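Local coordinates for protein cephalosporin hydroxylase CMCI (Streptomyces clavuligerus, PDB 2BM8) that probably takes part in the hydroxylation of cephalosporins during cephamycin biosynthesis, and is built on a Rossmann-type methyltransferase fold, at residues B[88-92]-B[114-119]; B[165-169]-B[182-186]; B[58-63]-B[97-101]; B[91-97]-B[121-125]. The protein carries 3 engineered substitutions. All blocks are in the same frame, centred on the assembly; numbering follows the deposited sequence.

Contact 1 of 4, residues B[88-92]-B[114-119]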
loop_
_atom_site.group_PDB
_atom_site.type_symbol
_atom_site.label_atom_id
_atom_site.label_comp_id
_atom_site.label_asym_id
_atom_site.label_seq_id
_atom_site.Cartn_x
_atom_site.Cartn_y
_atom_site.Cartn_z
ATOM N N LEU B 88 0.071 17.313 -31.891
ATOM C CA LEU B 88 0.824 18.527 -31.546
ATOM C C LEU B 88 1.893 18.084 -30.548
ATOM O O LEU B 88 1.555 17.616 -29.464
ATOM C CB LEU B 88 -0.109 19.553 -30.885
ATOM C CG LEU B 88 0.048 21.068 -31.059
ATOM C CD1 LEU B 88 -0.564 21.756 -29.863
ATOM C CD2 LEU B 88 1.495 21.559 -31.280
ATOM N N GLY B 89 3.170 18.220 -30.912
ATOM C CA GLY B 89 4.269 17.620 -30.170
ATOM C C GLY B 89 4.652 16.270 -30.762
ATOM O O GLY B 89 3.931 15.300 -30.580
ATOM N N VAL B 90 5.794 16.198 -31.450
ATOM C CA VAL B 90 6.174 15.006 -32.208
ATOM C C VAL B 90 7.309 14.189 -31.575
ATOM O O VAL B 90 7.198 12.950 -31.482
ATOM C CB VAL B 90 6.575 15.390 -33.644
ATOM C CG1 VAL B 90 7.145 14.197 -34.404
ATOM C CG2 VAL B 90 5.393 15.959 -34.383
ATOM N N TYR B 91 8.391 14.870 -31.171
ATOM C CA TYR B 91 9.629 14.218 -30.675
ATOM C C TYR B 91 10.252 13.242 -31.708
ATOM O O TYR B 91 10.695 13.681 -32.756
ATOM C CB TYR B 91 9.404 13.562 -29.297
ATOM C CG TYR B 91 10.676 13.038 -28.609
ATOM C CD1 TYR B 91 11.789 13.850 -28.418
ATOM C CD2 TYR B 91 10.757 11.718 -28.173
ATOM C CE1 TYR B 91 12.953 13.354 -27.805
ATOM C CE2 TYR B 91 11.906 11.215 -27.554
ATOM C CZ TYR B 91 12.995 12.031 -27.370
ATOM O OH TYR B 91 14.117 11.519 -26.743
ATOM N N ASN B 92 10.258 11.935 -31.428
ATOM C CA ASN B 92 10.887 10.943 -32.307
ATOM C C ASN B 92 9.970 10.403 -33.405
ATOM O O ASN B 92 10.448 9.767 -34.344
ATOM C CB ASN B 92 11.419 9.764 -31.493
ATOM C CG ASN B 92 10.319 8.880 -30.982
ATOM O OD1 ASN B 92 9.411 9.356 -30.312
ATOM N ND2 ASN B 92 10.376 7.593 -31.300
ATOM N N GLY B 114 1.801 15.314 -37.811
ATOM C CA GLY B 114 2.591 15.688 -36.657
ATOM C C GLY B 114 3.097 17.100 -36.805
ATOM O O GLY B 114 3.739 17.423 -37.803
ATOM N N ILE B 115 2.814 17.930 -35.808
ATOM C CA ILE B 115 3.208 19.332 -35.770
ATOM C C ILE B 115 4.196 19.517 -34.628
ATOM O O ILE B 115 3.887 19.126 -33.513
ATOM C CB ILE B 115 1.978 20.222 -35.482
ATOM C CG1 ILE B 115 0.822 19.874 -36.406
ATOM C CG2 ILE B 115 2.319 21.691 -35.611
ATOM C CD1 ILE B 115 -0.393 20.794 -36.240
ATOM N N ASP B 116 5.359 20.117 -34.886
ATOM C CA ASP B 116 6.271 20.519 -33.801
ATOM C C ASP B 116 7.110 21.739 -34.168
ATOM O O ASP B 116 7.372 22.002 -35.341
ATOM C CB ASP B 116 7.205 19.359 -33.360
ATOM C CG ASP B 116 7.620 19.453 -31.865
ATOM O OD1 ASP B 116 8.237 20.466 -31.447
ATOM O OD2 ASP B 116 7.381 18.553 -31.026
ATOM N N ARG B 117 7.523 22.486 -33.145
ATOM C CA ARG B 117 8.497 23.569 -33.314
ATOM C C ARG B 117 9.821 23.053 -33.897
ATOM O O ARG B 117 10.425 23.691 -34.764
ATOM C CB ARG B 117 8.755 24.241 -31.964
ATOM C CG ARG B 117 9.405 25.608 -32.062
ATOM C CD ARG B 117 9.337 26.409 -30.764
ATOM N NE ARG B 117 9.422 27.846 -31.023
ATOM C CZ ARG B 117 8.693 28.792 -30.412
ATOM N NH1 ARG B 117 7.792 28.481 -29.470
ATOM N NH2 ARG B 117 8.869 30.072 -30.747
ATOM N N ASP B 118 10.224 21.879 -33.417
ATOM C CA ASP B 118 11.502 21.258 -33.718
ATOM C C ASP B 118 11.255 19.786 -34.151
ATOM O O ASP B 118 10.853 18.948 -33.340
ATOM C CB ASP B 118 12.351 21.355 -32.440
ATOM C CG ASP B 118 13.675 20.623 -32.529
ATOM O OD1 ASP B 118 14.147 20.331 -33.648
ATOM O OD2 ASP B 118 14.325 20.313 -31.503
ATOM N N LEU B 119 11.462 19.502 -35.435
ATOM C CA LEU B 119 11.255 18.164 -36.002
ATOM C C LEU B 119 12.564 17.375 -36.162
ATOM O O LEU B 119 12.548 16.260 -36.693
ATOM C CB LEU B 119 10.574 18.269 -37.376
ATOM C CG LEU B 119 9.126 18.791 -37.450
ATOM C CD1 LEU B 119 8.709 19.050 -38.914
ATOM C CD2 LEU B 119 8.140 17.838 -36.777
#

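Contact 2 of 4, residues B[165-169]-B[182-186]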
loop_
_atom_site.group_PDB
_atom_site.type_symbol
_atom_site.label_atom_id
_atom_site.label_comp_id
_atom_site.label_asym_id
_atom_site.label_seq_id
_atom_site.Cartn_x
_atom_site.Cartn_y
_atom_site.Cartn_z
ATOM N N THR B 165 -2.538 25.917 -24.929
ATOM C CA THR B 165 -3.540 24.881 -25.116
ATOM C C THR B 165 -4.997 25.384 -25.190
ATOM O O THR B 165 -5.710 25.101 -26.149
ATOM C CB THR B 165 -3.388 23.859 -23.985
ATOM O OG1 THR B 165 -2.033 23.373 -23.954
ATOM C CG2 THR B 165 -4.274 22.625 -24.232
ATOM N N PHE B 166 -5.425 26.142 -24.189
ATOM C CA PHE B 166 -6.793 26.642 -24.161
ATOM C C PHE B 166 -7.122 27.516 -25.360
ATOM O O PHE B 166 -8.227 27.423 -25.894
ATOM C CB PHE B 166 -7.076 27.373 -22.849
ATOM C CG PHE B 166 -7.116 26.454 -21.672
ATOM C CD1 PHE B 166 -6.069 26.425 -20.757
ATOM C CD2 PHE B 166 -8.182 25.587 -21.499
ATOM C CE1 PHE B 166 -6.105 25.570 -19.678
ATOM C CE2 PHE B 166 -8.217 24.721 -20.424
ATOM C CZ PHE B 166 -7.179 24.711 -19.514
ATOM N N ASN B 167 -6.167 28.343 -25.788
ATOM C CA ASN B 167 -6.332 29.144 -27.004
ATOM C C ASN B 167 -6.448 28.271 -28.244
ATOM O O ASN B 167 -7.283 28.526 -29.100
ATOM C CB ASN B 167 -5.182 30.156 -27.172
ATOM C CG ASN B 167 -5.457 31.497 -26.459
ATOM O OD1 ASN B 167 -6.562 32.039 -26.534
ATOM N ND2 ASN B 167 -4.442 32.028 -25.773
ATOM N N ILE B 168 -5.626 27.229 -28.325
ATOM C CA ILE B 168 -5.676 26.278 -29.436
ATOM C C ILE B 168 -7.001 25.532 -29.425
ATOM O O ILE B 168 -7.540 25.203 -30.472
ATOM C CB ILE B 168 -4.497 25.280 -29.350
ATOM C CG1 ILE B 168 -3.162 25.991 -29.534
ATOM C CG2 ILE B 168 -4.622 24.190 -30.403
ATOM C CD1 ILE B 168 -1.986 25.166 -29.032
ATOM N N MET B 169 -7.517 25.274 -28.226
ATOM C CA MET B 169 -8.834 24.637 -28.039
ATOM C C MET B 169 -9.973 25.502 -28.555
ATOM O O MET B 169 -10.891 24.986 -29.167
ATOM C CB MET B 169 -9.093 24.333 -26.560
ATOM C CG MET B 169 -9.729 22.984 -26.284
ATOM S SD MET B 169 -9.346 22.444 -24.598
ATOM C CE MET B 169 -10.863 22.784 -23.790
ATOM N N TYR B 182 -12.441 14.383 -31.421
ATOM C CA TYR B 182 -11.821 14.376 -30.112
ATOM C C TYR B 182 -10.779 15.485 -29.992
ATOM O O TYR B 182 -10.084 15.803 -30.945
ATOM C CB TYR B 182 -11.191 13.011 -29.851
ATOM C CG TYR B 182 -12.187 11.975 -29.370
ATOM C CD1 TYR B 182 -12.930 11.219 -30.263
ATOM C CD2 TYR B 182 -12.394 11.763 -28.015
ATOM C CE1 TYR B 182 -13.844 10.274 -29.813
ATOM C CE2 TYR B 182 -13.302 10.822 -27.567
ATOM C CZ TYR B 182 -14.018 10.084 -28.465
ATOM O OH TYR B 182 -14.926 9.165 -28.004
ATOM N N PHE B 183 -10.725 16.122 -28.834
ATOM C CA PHE B 183 -9.615 16.982 -28.478
ATOM C C PHE B 183 -9.068 16.411 -27.191
ATOM O O PHE B 183 -9.776 16.384 -26.195
ATOM C CB PHE B 183 -10.048 18.439 -28.286
ATOM C CG PHE B 183 -8.882 19.405 -28.128
ATOM C CD1 PHE B 183 -8.471 20.202 -29.184
ATOM C CD2 PHE B 183 -8.197 19.512 -26.920
ATOM C CE1 PHE B 183 -7.409 21.096 -29.037
ATOM C CE2 PHE B 183 -7.131 20.409 -26.778
ATOM C CZ PHE B 183 -6.746 21.194 -27.839
ATOM N N ILE B 184 -7.813 15.961 -27.229
ATOM C CA ILE B 184 -7.208 15.212 -26.138
ATOM C C ILE B 184 -5.947 15.882 -25.600
ATOM O O ILE B 184 -5.040 16.230 -26.359
ATOM C CB ILE B 184 -6.885 13.785 -26.610
ATOM C CG1 ILE B 184 -8.190 13.003 -26.781
ATOM C CG2 ILE B 184 -5.989 13.074 -25.607
ATOM C CD1 ILE B 184 -8.068 11.776 -27.623
ATOM N N ILE B 185 -5.885 16.044 -24.283
ATOM C CA ILE B 185 -4.693 16.583 -23.643
ATOM C C ILE B 185 -4.083 15.497 -22.800
ATOM O O ILE B 185 -4.650 15.088 -21.803
ATOM C CB ILE B 185 -5.046 17.815 -22.792
ATOM C CG1 ILE B 185 -5.480 18.961 -23.698
ATOM C CG2 ILE B 185 -3.843 18.253 -21.973
ATOM C CD1 ILE B 185 -6.377 19.959 -23.049
ATOM N N GLU B 186 -2.923 15.013 -23.208
ATOM C CA GLU B 186 -2.265 13.942 -22.471
ATOM C C GLU B 186 -1.478 14.544 -21.310
ATOM O O GLU B 186 -1.020 15.671 -21.412
ATOM C CB GLU B 186 -1.361 13.133 -23.404
ATOM C CG GLU B 186 -2.100 12.454 -24.564
ATOM C CD GLU B 186 -1.282 11.365 -25.262
ATOM O OE1 GLU B 186 -0.113 11.176 -24.886
ATOM O OE2 GLU B 186 -1.804 10.715 -26.205
#

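Contact 3 of 4, residues B[58-63]-B[97-101]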
loop_
_atom_site.group_PDB
_atom_site.type_symbol
_atom_site.label_atom_id
_atom_site.label_comp_id
_atom_site.label_asym_id
_atom_site.label_seq_id
_atom_site.Cartn_x
_atom_site.Cartn_y
_atom_site.Cartn_z
ATOM N N TRP B 58 7.878 0.726 -30.763
ATOM C CA TRP B 58 7.050 0.218 -31.832
ATOM C C TRP B 58 7.931 0.106 -33.067
ATOM O O TRP B 58 8.430 1.111 -33.542
ATOM C CB TRP B 58 5.874 1.148 -32.054
ATOM C CG TRP B 58 5.053 0.760 -33.191
ATOM C CD1 TRP B 58 5.000 1.369 -34.395
ATOM C CD2 TRP B 58 4.166 -0.348 -33.260
ATOM N NE1 TRP B 58 4.109 0.723 -35.215
ATOM C CE2 TRP B 58 3.583 -0.341 -34.538
ATOM C CE3 TRP B 58 3.772 -1.338 -32.354
ATOM C CZ2 TRP B 58 2.645 -1.287 -34.942
ATOM C CZ3 TRP B 58 2.831 -2.281 -32.759
ATOM C CH2 TRP B 58 2.281 -2.246 -34.036
ATOM N N ARG B 59 8.150 -1.112 -33.555
ATOM C CA ARG B 59 9.044 -1.369 -34.682
ATOM C C ARG B 59 10.354 -0.581 -34.646
ATOM O O ARG B 59 10.706 0.084 -35.616
ATOM C CB ARG B 59 8.330 -1.042 -35.987
ATOM C CG ARG B 59 7.029 -1.751 -36.157
ATOM C CD ARG B 59 6.298 -1.450 -37.467
ATOM N NE ARG B 59 7.141 -0.849 -38.496
ATOM C CZ ARG B 59 6.686 -0.363 -39.644
ATOM N NH1 ARG B 59 5.397 -0.413 -39.952
ATOM N NH2 ARG B 59 7.538 0.157 -40.517
ATOM N N GLY B 60 11.053 -0.621 -33.522
ATOM C CA GLY B 60 12.379 -0.027 -33.424
ATOM C C GLY B 60 12.426 1.481 -33.212
ATOM O O GLY B 60 13.509 2.073 -33.209
ATOM N N LEU B 61 11.261 2.100 -33.038
ATOM C CA LEU B 61 11.166 3.502 -32.595
ATOM C C LEU B 61 10.641 3.538 -31.177
ATOM O O LEU B 61 9.783 2.748 -30.807
ATOM C CB LEU B 61 10.213 4.308 -33.479
ATOM C CG LEU B 61 10.363 4.030 -34.964
ATOM C CD1 LEU B 61 9.170 4.531 -35.742
ATOM C CD2 LEU B 61 11.674 4.648 -35.451
ATOM N N ARG B 62 11.148 4.480 -30.391
ATOM C CA ARG B 62 10.660 4.677 -29.033
ATOM C C ARG B 62 9.200 5.085 -29.068
ATOM O O ARG B 62 8.806 5.880 -29.919
ATOM C CB ARG B 62 11.473 5.754 -28.347
ATOM C CG ARG B 62 12.914 5.353 -28.146
ATOM C CD ARG B 62 13.681 6.287 -27.297
ATOM N NE ARG B 62 12.992 6.476 -26.043
ATOM C CZ ARG B 62 12.962 7.590 -25.333
ATOM N NH1 ARG B 62 13.634 8.675 -25.709
ATOM N NH2 ARG B 62 12.247 7.601 -24.218
ATOM N N MET B 63 8.413 4.532 -28.150
ATOM C CA MET B 63 6.999 4.845 -27.999
ATOM C C MET B 63 6.809 5.480 -26.643
ATOM O O MET B 63 6.898 4.794 -25.636
ATOM C CB MET B 63 6.140 3.567 -28.040
ATOM C CG MET B 63 5.468 3.289 -29.366
ATOM S SD MET B 63 4.091 4.375 -29.651
ATOM C CE MET B 63 2.845 3.619 -28.750
ATOM N N ALA B 97 3.923 6.909 -36.485
ATOM C CA ALA B 97 4.001 5.668 -37.233
ATOM C C ALA B 97 3.054 4.624 -36.668
ATOM O O ALA B 97 2.482 3.839 -37.421
ATOM C CB ALA B 97 5.413 5.132 -37.228
ATOM N N TRP B 98 2.890 4.620 -35.346
ATOM C CA TRP B 98 1.999 3.686 -34.674
ATOM C C TRP B 98 0.557 3.954 -35.095
ATOM O O TRP B 98 -0.138 3.038 -35.513
ATOM C CB TRP B 98 2.153 3.778 -33.149
ATOM C CG TRP B 98 1.286 2.809 -32.406
ATOM C CD1 TRP B 98 1.482 1.480 -32.283
ATOM C CD2 TRP B 98 0.077 3.099 -31.720
ATOM N NE1 TRP B 98 0.476 0.910 -31.542
ATOM C CE2 TRP B 98 -0.407 1.891 -31.190
ATOM C CE3 TRP B 98 -0.649 4.265 -31.486
ATOM C CZ2 TRP B 98 -1.576 1.812 -30.457
ATOM C CZ3 TRP B 98 -1.804 4.190 -30.747
ATOM C CH2 TRP B 98 -2.263 2.970 -30.251
ATOM N N PHE B 99 0.128 5.204 -35.015
ATOM C CA PHE B 99 -1.227 5.579 -35.425
ATOM C C PHE B 99 -1.489 5.217 -36.884
ATOM O O PHE B 99 -2.567 4.729 -37.217
ATOM C CB PHE B 99 -1.469 7.082 -35.251
ATOM C CG PHE B 99 -1.881 7.480 -33.871
ATOM C CD1 PHE B 99 -1.182 8.462 -33.183
ATOM C CD2 PHE B 99 -2.982 6.901 -33.262
ATOM C CE1 PHE B 99 -1.562 8.843 -31.913
ATOM C CE2 PHE B 99 -3.371 7.286 -31.989
ATOM C CZ PHE B 99 -2.652 8.256 -31.316
ATOM N N ARG B 100 -0.503 5.487 -37.738
ATOM C CA ARG B 100 -0.564 5.148 -39.154
ATOM C C ARG B 100 -0.680 3.645 -39.353
ATOM O O ARG B 100 -1.569 3.173 -40.035
ATOM C CB ARG B 100 0.679 5.664 -39.885
ATOM C CG ARG B 100 0.565 5.599 -41.398
ATOM C CD ARG B 100 1.082 4.289 -42.038
ATOM N NE ARG B 100 2.360 3.849 -41.471
ATOM C CZ ARG B 100 3.534 4.421 -41.727
ATOM N NH1 ARG B 100 3.622 5.461 -42.542
ATOM N NH2 ARG B 100 4.632 3.965 -41.160
ATOM N N ASP B 101 0.234 2.894 -38.759
ATOM C CA ASP B 101 0.205 1.436 -38.858
ATOM C C ASP B 101 -1.146 0.892 -38.423
ATOM O O ASP B 101 -1.738 0.091 -39.121
ATOM C CB ASP B 101 1.279 0.815 -37.980
ATOM C CG ASP B 101 2.657 0.968 -38.550
ATOM O OD1 ASP B 101 2.829 1.470 -39.669
ATOM O OD2 ASP B 101 3.647 0.608 -37.920
#

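Contact 4 of 4, residues B[91-97]-B[121-125]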
loop_
_atom_site.group_PDB
_atom_site.type_symbol
_atom_site.label_atom_id
_atom_site.label_comp_id
_atom_site.label_asym_id
_atom_site.label_seq_id
_atom_site.Cartn_x
_atom_site.Cartn_y
_atom_site.Cartn_z
ATOM N N TYR B 91 8.391 14.870 -31.171
ATOM C CA TYR B 91 9.629 14.218 -30.675
ATOM C C TYR B 91 10.252 13.242 -31.708
ATOM O O TYR B 91 10.695 13.681 -32.756
ATOM C CB TYR B 91 9.404 13.562 -29.297
ATOM C CG TYR B 91 10.676 13.038 -28.609
ATOM C CD1 TYR B 91 11.789 13.850 -28.418
ATOM C CD2 TYR B 91 10.757 11.718 -28.173
ATOM C CE1 TYR B 91 12.953 13.354 -27.805
ATOM C CE2 TYR B 91 11.906 11.215 -27.554
ATOM C CZ TYR B 91 12.995 12.031 -27.370
ATOM O OH TYR B 91 14.117 11.519 -26.743
ATOM N N ASN B 92 10.258 11.935 -31.428
ATOM C CA ASN B 92 10.887 10.943 -32.307
ATOM C C ASN B 92 9.970 10.403 -33.405
ATOM O O ASN B 92 10.448 9.767 -34.344
ATOM C CB ASN B 92 11.419 9.764 -31.493
ATOM C CG ASN B 92 10.319 8.880 -30.982
ATOM O OD1 ASN B 92 9.411 9.356 -30.312
ATOM N ND2 ASN B 92 10.376 7.593 -31.300
ATOM N N GLY B 93 8.659 10.611 -33.250
ATOM C CA GLY B 93 7.692 10.283 -34.284
ATOM C C GLY B 93 7.117 8.885 -34.164
ATOM O O GLY B 93 6.340 8.444 -35.021
ATOM N N GLY B 94 7.487 8.192 -33.097
ATOM C CA GLY B 94 7.070 6.818 -32.888
ATOM C C GLY B 94 5.559 6.716 -32.895
ATOM O O GLY B 94 4.985 5.906 -33.630
ATOM N N SER B 95 4.902 7.567 -32.119
ATOM C CA SER B 95 3.458 7.507 -32.014
ATOM C C SER B 95 2.753 7.839 -33.350
ATOM O O SER B 95 1.671 7.345 -33.619
ATOM C CB SER B 95 2.987 8.423 -30.886
ATOM O OG SER B 95 3.166 9.768 -31.277
ATOM N N LEU B 96 3.356 8.664 -34.187
ATOM C CA LEU B 96 2.838 8.896 -35.553
ATOM C C LEU B 96 2.794 7.614 -36.405
ATOM O O LEU B 96 1.770 7.294 -36.998
ATOM C CB LEU B 96 3.721 9.897 -36.285
ATOM C CG LEU B 96 3.459 11.392 -36.165
ATOM C CD1 LEU B 96 2.767 11.776 -34.879
ATOM C CD2 LEU B 96 4.775 12.126 -36.328
ATOM N N ALA B 97 3.923 6.909 -36.485
ATOM C CA ALA B 97 4.001 5.668 -37.233
ATOM C C ALA B 97 3.054 4.624 -36.668
ATOM O O ALA B 97 2.482 3.839 -37.421
ATOM C CB ALA B 97 5.413 5.132 -37.228
ATOM N N ARG B 121 14.417 15.705 -34.172
ATOM C CA ARG B 121 14.546 14.437 -33.447
ATOM C C ARG B 121 13.746 13.286 -34.080
ATOM O O ARG B 121 13.818 12.163 -33.586
ATOM C CB ARG B 121 14.135 14.595 -31.975
ATOM C CG ARG B 121 14.809 15.760 -31.223
ATOM C CD ARG B 121 13.909 16.988 -31.025
ATOM N NE ARG B 121 13.524 17.209 -29.625
ATOM C CZ ARG B 121 12.324 17.638 -29.202
ATOM N NH1 ARG B 121 11.330 17.916 -30.052
ATOM N NH2 ARG B 121 12.116 17.791 -27.900
ATOM N N CYS B 122 13.013 13.548 -35.164
ATOM C CA CYS B 122 12.162 12.524 -35.790
ATOM C C CYS B 122 12.962 11.360 -36.341
ATOM O O CYS B 122 13.827 11.557 -37.172
ATOM C CB CYS B 122 11.285 13.097 -36.916
ATOM S SG CYS B 122 9.989 11.931 -37.470
ATOM N N GLN B 123 12.647 10.150 -35.874
ATOM C CA GLN B 123 13.374 8.933 -36.240
ATOM C C GLN B 123 12.683 8.101 -37.308
ATOM O O GLN B 123 13.110 6.985 -37.575
ATOM C CB GLN B 123 13.554 8.045 -35.006
ATOM C CG GLN B 123 14.309 8.715 -33.878
ATOM C CD GLN B 123 15.750 8.969 -34.247
ATOM O OE1 GLN B 123 16.432 8.063 -34.717
ATOM N NE2 GLN B 123 16.204 10.190 -34.063
ATOM N N ILE B 124 11.621 8.613 -37.913
ATOM C CA ILE B 124 10.913 7.840 -38.918
ATOM C C ILE B 124 11.726 7.945 -40.192
ATOM O O ILE B 124 11.995 9.047 -40.653
ATOM C CB ILE B 124 9.475 8.361 -39.154
ATOM C CG1 ILE B 124 8.670 8.399 -37.846
ATOM C CG2 ILE B 124 8.777 7.476 -40.174
ATOM C CD1 ILE B 124 7.357 9.140 -37.948
ATOM N N PRO B 125 12.149 6.820 -40.753
ATOM C CA PRO B 125 12.871 6.857 -42.028
ATOM C C PRO B 125 11.962 7.353 -43.147
ATOM O O PRO B 125 10.747 7.170 -43.086
ATOM C CB PRO B 125 13.275 5.400 -42.257
ATOM C CG PRO B 125 12.406 4.587 -41.364
ATOM C CD PRO B 125 11.972 5.446 -40.240
#

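Contact 1 of 4, residues B[88-92]-B[114-119]
Val90 lays its CG2 methyl over the peptide that joins Gly114 to Ile115, with CG2 3.5 Å from Gly114 C. CG1 stands anti to the backbone N (chi1 173°), and this turns CG2 onto the neighbouring strand; the same methyl meets Leu119 CD2, in the loop beyond, at 4.1 Å. A side chain at Gly114 would collide with that methyl. Just before it, strand 84-88 ends as a parallel neighbour of strand 111-116. Leu88 bridges Ile115, their side chains share a face of the sheet, and Gly89 N donates to Ile115 O over 2.8 Å, straight down the carbonyl. The backbone angles of Gly89 would press a CB against the carbonyl oxygen before it.

From here the carboxylate of Asp116 carries the pairing onward. Its OD2 accepts Val90 N at 2.9 Å through the anti lone pair, in a nearly linear bond (166°). OD1 accepts Asp118 N at 3.1 Å, closing an Asx turn. With an alanine here, Val90 N and Asp118 N would probably both lose their acceptor, and the two loops would be free to shift against each other.

In Rossmann-type methyltransferases an acid ending the second strand commonly holds the ribose hydroxyls of S-adenosylmethionine, beside the glycine-rich loop that follows the first. Asp116 sits at that place in this apo model. With one backbone N-H on each oxygen, both from the anti side and that of Asp118 30° out of the plane, the carboxylate is held in a set orientation, which would suit a ligand-binding role but does not prove one.

Contact 2 of 4, residues B[165-169]-B[182-186]
Met169 crosses over the ring of Phe183, with CG above its centre, 3.7 Å from the centroid and only 12° from the ring normal. This is a CH-pi contact. The sulfur, next along the chain, comes at a slant, SD lying 4.3 Å from the same centroid as a Met-aromatic partner. Ile168 adds its CG2 methyl, 4.4 Å from Phe183 CE1.

At the rim of the ring, in its plane, lies Ile185 CD1. That methyl points back at the helix and meets Thr165 tip to tip, CD1 to CG2 at 3.6 Å. Thr165 holds CG2 anti to the backbone N, while its OG1 makes a weak hydrogen bond to Asp159. The ring of Phe157, nearly parallel to that of Phe183, continues the apolar layer onto the adjacent strand, and Phe166, whose CB points away from strand 182-185, packs on Leu12 of the second subunit.

The axes of helix 165-169 and strand 182-185 pass 10.8 Å apart and run antiparallel, at 178°. That is the geometry of a beta-alpha-beta crossover, here strand 155-159, helix 165-175 and strand 182-185, the repeating element of a Rossmann-type sheet.

Contact 3 of 4, residues B[58-63]-B[97-101]
A beta hairpin, turned by a type I' bend from Trp58 to Leu61, sets Trp58 and Arg59 against Trp98 and Asp101 of helix 94-106, the helix after the first strand of the Rossmann-type sheet. The two indoles form a T-shaped pair. Trp98 presents its edge to the face of Trp58, with CD1 of Trp98 3.4 Å from Trp58 CD2 and the planes at 90°. Trp58 keeps CG anti to its own backbone nitrogen (chi1 175°), which carries the indole out to the helix and brings NE1 to Asp101 OD2 at 2.7 Å. The acceptor lies close to the indole plane, though the N-H meets the carboxylate 27° out of its plane.

Arg59 NH1 reaches the same oxygen, OD2 of Asp101, at 2.9 Å in a salt bridge whose hydrogen bond is weak. The other oxygen, OD1, takes Arg100 NE at 3.0 Å, and Asp128 pairs with both arginines, so the two positive charges are probably well balanced. A leucine in place of Trp58 would probably leave OD2 with the weak arginine bond and the edge of Trp98 without its aromatic face. His74 and Leu102 of the third subunit also pack on Trp58.

Met63 bends at chi2 and chi3 to put its methyl over Trp98, CE 4.1 Å from the centroid of the five-membered ring, and Leu61 CD1 meets Ala97 CB at 4.1 Å.

Contact 4 of 4, residues B[91-97]-B[121-125]
The guanidinium of Arg121 has Tyr91 CD1 over the centre of one face, 3.8 Å above its plane. The phenol ring meets it edge-on, with Arg121 CZ in the ring plane and the two flat groups 85° apart, so Tyr91 offers a ring C-H rather than its pi face. Bends at chi2 and chi3 curl the arginine round to this position, while its CB rests 3.6 Å from Tyr91 O.

One step on, the backbones touch directly. Gln123 N donates to Asn92 O over 2.7 Å in an almost straight bond (171°), tilted from the carbonyl plane. Asn92 CA returns a C-H contact to Arg121 O at 3.4 Å, and the same oxygen is held from above its carbonyl plane by Gln123 NE2. The amide of Asn92 is engaged outside this contact, giving ND2 to Arg62 O of the hairpin.

Residues 89-94 form the glycine-rich loop between the first strand and first helix of a Rossmann-type methyltransferase fold, where the cofactor is bound in relatives. Gly93 is the N-cap of helix 94-106. A CB there would strike both Cys122 SG and Ile124 CD1, so the bare backbone lets residues 121-125 come close. Gly93 O accepts Ala97 N at 3.2 Å in the first turn of the helix, and Ile124 CD1 lies beside that oxygen while also touching Leu96 CB at 4.1 Å.

Contacts 1, 3 and 4 form one continuous cluster, while contact 2 lies across the sheet. Contacts 1 and 4 share Tyr91 and Asn92, their centres about 9 Å apart, and Val90 CG1 meets Leu96 CD2 at 3.7 Å between them. Contacts 3 and 4, about 7 Å apart between centres, share Ala97 and are tied by Asn92 ND2 to Arg62 O at 2.7 Å. Contact 2 is centred about 15 Å from contact 1, touching it where Leu88 CD1 meets Ile168 CD1 at 3.8 Å. By analogy with related methyltransferases, contact 1 probably borders the cofactor pocket, with contact 4 packing the second half of the glycine-rich loop against residues 121-125 and contact 3 further out, at a neighbouring subunit.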